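Local coordinates for putative outer membrane protein (LpxR) (PDB 3FID) that removes acyl chains from the lipid A part of lipopolysaccharide in the outer membrane of Salmonella typhimurium, as a beta-barrel lipid A deacylase, at residues 18-27 with 269-277. Numbering follows the deposited sequence.
With ZN (zinc ion), chain F; CXE (pentaethylene glycol monodecyl ether), chain L; CXE (pentaethylene glycol monodecyl ether), chain J.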
loop_
_atom_site.group_PDB
_atom_site.type_symbol
_atom_site.label_atom_id
_atom_site.label_comp_id
_atom_site.label_asym_id
_atom_site.label_seq_id
_atom_site.Cartn_x
_atom_site.Cartn_y
_atom_site.Cartn_z
ATOM N N SER A 18 -15.174 11.781 2.853
ATOM C CA SER A 18 -15.169 10.637 3.769
ATOM C C SER A 18 -13.777 10.475 4.383
ATOM O O SER A 18 -13.642 10.324 5.594
ATOM C CB SER A 18 -15.578 9.341 3.065
ATOM O OG SER A 18 -16.909 9.459 2.590
ATOM N N LEU A 19 -12.750 10.511 3.535
ATOM C CA LEU A 19 -11.349 10.424 4.016
ATOM C C LEU A 19 -10.995 11.513 5.046
ATOM O O LEU A 19 -10.352 11.229 6.084
ATOM C CB LEU A 19 -10.366 10.455 2.825
ATOM C CG LEU A 19 -8.903 10.071 3.095
ATOM C CD1 LEU A 19 -8.792 8.574 3.452
ATOM C CD2 LEU A 19 -8.073 10.429 1.842
ATOM N N ASN A 20 -11.404 12.746 4.751
ATOM C CA ASN A 20 -11.203 13.907 5.660
ATOM C C ASN A 20 -11.960 13.765 6.964
ATOM O O ASN A 20 -11.438 14.108 8.015
ATOM C CB ASN A 20 -11.636 15.231 5.017
ATOM C CG ASN A 20 -10.788 15.615 3.835
ATOM O OD1 ASN A 20 -9.743 15.023 3.592
ATOM N ND2 ASN A 20 -11.237 16.606 3.090
ATOM N N ALA A 21 -13.191 13.265 6.900
ATOM C CA ALA A 21 -13.965 13.052 8.126
ATOM C C ALA A 21 -13.302 11.973 8.988
ATOM O O ALA A 21 -13.252 12.069 10.232
ATOM C CB ALA A 21 -15.391 12.663 7.799
ATOM N N LEU A 22 -12.753 10.959 8.327
ATOM C CA LEU A 22 -12.163 9.847 9.037
ATOM C C LEU A 22 -10.813 10.189 9.704
ATOM O O LEU A 22 -10.582 9.835 10.856
ATOM C CB LEU A 22 -12.061 8.629 8.109
ATOM C CG LEU A 22 -11.546 7.287 8.660
ATOM C CD1 LEU A 22 -12.314 6.817 9.900
ATOM C CD2 LEU A 22 -11.571 6.234 7.518
ATOM N N TYR A 23 -9.933 10.894 8.993
ATOM C CA TYR A 23 -8.556 11.076 9.456
ATOM C C TYR A 23 -8.190 12.545 9.721
ATOM O O TYR A 23 -7.083 12.845 10.155
ATOM C CB TYR A 23 -7.558 10.450 8.439
ATOM C CG TYR A 23 -7.675 8.956 8.254
ATOM C CD1 TYR A 23 -7.588 8.086 9.348
ATOM C CD2 TYR A 23 -7.859 8.404 6.992
ATOM C CE1 TYR A 23 -7.690 6.700 9.180
ATOM C CE2 TYR A 23 -7.959 7.018 6.817
ATOM C CZ TYR A 23 -7.877 6.172 7.919
ATOM O OH TYR A 23 -7.988 4.781 7.724
ATOM N N GLY A 24 -9.117 13.457 9.453
ATOM C CA GLY A 24 -8.852 14.876 9.688
ATOM C C GLY A 24 -8.266 15.567 8.474
ATOM O O GLY A 24 -7.635 14.934 7.601
ATOM N N HIS A 25 -8.457 16.883 8.399
ATOM C CA HIS A 25 -8.074 17.557 7.163
ATOM C C HIS A 25 -6.550 17.772 6.998
ATOM O O HIS A 25 -6.065 17.764 5.865
ATOM C CB HIS A 25 -8.869 18.870 6.940
ATOM C CG HIS A 25 -8.810 19.362 5.524
ATOM N ND1 HIS A 25 -7.794 20.175 5.055
ATOM C CD2 HIS A 25 -9.618 19.120 4.464
ATOM C CE1 HIS A 25 -7.985 20.410 3.766
ATOM N NE2 HIS A 25 -9.084 19.783 3.385
ATOM N N PRO A 26 -5.795 17.994 8.101
ATOM C CA PRO A 26 -4.342 18.145 7.937
ATOM C C PRO A 26 -3.635 16.985 7.222
ATOM O O PRO A 26 -2.685 17.198 6.464
ATOM C CB PRO A 26 -3.846 18.245 9.387
ATOM C CG PRO A 26 -4.987 18.949 10.116
ATOM C CD PRO A 26 -6.214 18.278 9.502
ATOM N N ALA A 27 -4.128 15.768 7.432
ATOM C CA ALA A 27 -3.560 14.589 6.746
ATOM C C ALA A 27 -3.742 14.623 5.227
ATOM O O ALA A 27 -2.931 14.091 4.481
ATOM C CB ALA A 27 -4.121 13.274 7.364
ATOM N N SER A 269 -13.419 -2.490 -4.798
ATOM C CA SER A 269 -12.929 -2.231 -3.446
ATOM C C SER A 269 -12.490 -0.785 -3.270
ATOM O O SER A 269 -11.976 -0.191 -4.195
ATOM C CB SER A 269 -11.739 -3.121 -3.139
ATOM O OG SER A 269 -12.089 -4.480 -3.182
ATOM N N LEU A 270 -12.677 -0.249 -2.059
ATOM C CA LEU A 270 -12.138 1.054 -1.697
ATOM C C LEU A 270 -11.503 0.925 -0.313
ATOM O O LEU A 270 -12.084 0.298 0.571
ATOM C CB LEU A 270 -13.282 2.096 -1.720
ATOM C CG LEU A 270 -13.233 3.592 -1.360
ATOM C CD1 LEU A 270 -13.702 3.857 0.038
ATOM C CD2 LEU A 270 -11.899 4.258 -1.654
ATOM N N SER A 271 -10.297 1.470 -0.147
ATOM C CA SER A 271 -9.642 1.501 1.160
ATOM C C SER A 271 -9.232 2.949 1.471
ATOM O O SER A 271 -8.669 3.634 0.612
ATOM C CB SER A 271 -8.425 0.548 1.177
ATOM O OG SER A 271 -7.900 0.433 2.508
ATOM N N LEU A 272 -9.616 3.423 2.653
ATOM C CA LEU A 272 -9.279 4.754 3.155
ATOM C C LEU A 272 -8.147 4.616 4.145
ATOM O O LEU A 272 -8.324 3.999 5.217
ATOM C CB LEU A 272 -10.506 5.352 3.870
ATOM C CG LEU A 272 -11.841 5.427 3.082
ATOM C CD1 LEU A 272 -12.985 6.042 3.960
ATOM C CD2 LEU A 272 -11.734 6.208 1.832
ATOM N N ASN A 273 -6.998 5.213 3.829
ATOM C CA ASN A 273 -5.773 4.881 4.530
ATOM C C ASN A 273 -5.098 6.075 5.158
ATOM O O ASN A 273 -5.203 7.157 4.633
ATOM C CB ASN A 273 -4.812 4.176 3.570
ATOM C CG ASN A 273 -5.494 3.058 2.807
ATOM O OD1 ASN A 273 -6.182 2.228 3.398
ATOM N ND2 ASN A 273 -5.316 3.045 1.480
ATOM N N LYS A 274 -4.436 5.860 6.301
ATOM C CA LYS A 274 -3.593 6.902 6.890
ATOM C C LYS A 274 -2.279 6.304 7.368
ATOM O O LYS A 274 -2.257 5.270 8.039
ATOM C CB LYS A 274 -4.279 7.615 8.062
ATOM C CG LYS A 274 -3.468 8.852 8.566
ATOM C CD LYS A 274 -4.072 9.492 9.791
ATOM C CE LYS A 274 -3.454 8.879 11.065
ATOM N NZ LYS A 274 -3.687 9.785 12.231
ATOM N N VAL A 275 -1.179 6.986 7.054
ATOM C CA VAL A 275 0.108 6.580 7.571
ATOM C C VAL A 275 0.606 7.719 8.486
ATOM O O VAL A 275 0.578 8.892 8.073
ATOM C CB VAL A 275 1.092 6.288 6.404
ATOM C CG1 VAL A 275 2.515 6.024 6.922
ATOM C CG2 VAL A 275 0.583 5.050 5.543
ATOM N N THR A 276 1.001 7.399 9.714
ATOM C CA THR A 276 1.512 8.444 10.614
ATOM C C THR A 276 2.893 8.952 10.177
ATOM O O THR A 276 3.605 8.281 9.437
ATOM C CB THR A 276 1.485 8.060 12.119
ATOM O OG1 THR A 276 2.440 7.029 12.390
ATOM C CG2 THR A 276 0.061 7.609 12.519
ATOM N N SER A 277 3.241 10.160 10.597
ATOM C CA SER A 277 4.485 10.794 10.187
ATOM C C SER A 277 5.672 9.824 10.052
ATOM O O SER A 277 6.108 9.206 11.028
ATOM C CB SER A 277 4.866 11.910 11.173
ATOM O OG SER A 277 5.983 12.628 10.663
HETATM ZN ZN ZN F . -6.278 21.338 5.887
HETATM C C1 CXE L . -7.821 -3.468 17.643
HETATM C C2 CXE L . -8.774 -3.712 16.484
HETATM C C3 CXE L . -8.352 -2.896 15.271
HETATM C C4 CXE L . -9.332 -1.787 14.921
HETATM C C5 CXE L . -8.577 -0.476 14.700
HETATM C C6 CXE L . -9.007 0.227 13.412
HETATM C C7 CXE L . -8.867 1.726 13.557
HETATM C C8 CXE L . -9.271 2.451 12.296
HETATM C C9 CXE L . -9.954 3.760 12.646
HETATM C C10 CXE L . -9.194 4.984 12.138
HETATM O O11 CXE L . -9.439 6.065 13.034
HETATM C C12 CXE L . -8.734 7.274 12.737
HETATM C C13 CXE L . -7.281 7.239 13.204
HETATM O O14 CXE L . -7.207 7.395 14.623
HETATM C C15 CXE L . -5.872 7.617 15.088
HETATM C C1 CXE J . -15.775 1.473 4.964
HETATM C C2 CXE J . -15.796 2.226 3.652
HETATM C C3 CXE J . -16.805 3.357 3.745
HETATM C C4 CXE J . -16.718 4.264 2.532
HETATM C C5 CXE J . -17.802 5.327 2.587
HETATM C C6 CXE J . -17.645 6.294 1.423
HETATM C C7 CXE J . -18.917 7.092 1.150
HETATM C C8 CXE J . -18.864 7.656 -0.261
HETATM C C9 CXE J . -19.626 8.965 -0.373
HETATM C C10 CXE J . -19.594 9.465 -1.809
HETATM O O11 CXE J . -20.703 10.336 -1.988
HETATM C C12 CXE J . -20.823 10.825 -3.326
HETATM C C13 CXE J . -21.813 11.980 -3.300
HETATM O O HOH W 1 -6.102 10.790 12.032
#
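Leu272 and Lys274 point from a strand of the LpxR outer-membrane beta-barrel toward helix segment 18-23, whose axis makes 42° with that of strand 269-275, a worked example of how alternate residues of a barrel strand serve opposite faces. At the start of the strand one detergent chain touches both Leu270 and Ser18, consistent with a membrane-facing patch. Leu272 follows. Leu272 CB sits 3.7 Å from Leu19 CD1, the two side chains running alongside in opposing senses, while Leu272 CD1 meets Leu22 CD2 at 3.8 Å. The Leu272 carbonyl O accepts a short hydrogen bond from Tyr23 OH (2.6 Å), the hydroxyl approaching from above the carbonyl plane, 39° out of it. Asn273 turns its side chain the other way, where OD1 takes a bond from Ser271 OG and ND2 reaches Asn289 of the next strand; Asn273 C lies 3.4 Å from Tyr23 CE2. Lys274 then completes a sandwich: its CB stands over the centre of the Tyr23 ring in a CH-pi contact, and Leu22 CG covers the opposite face, with a second detergent chain touching Leu22 and Tyr23. The Lys274 chain stays on Tyr23 as far as CD, which packs against the tyrosine's CB and CD1; the bend about CG-CD (chi3 92°) then takes NZ off toward Asp284, its salt-bridge partner. Lys274 NZ also donates to a water, at 2.6 Å, which in turn donates to Tyr23 O.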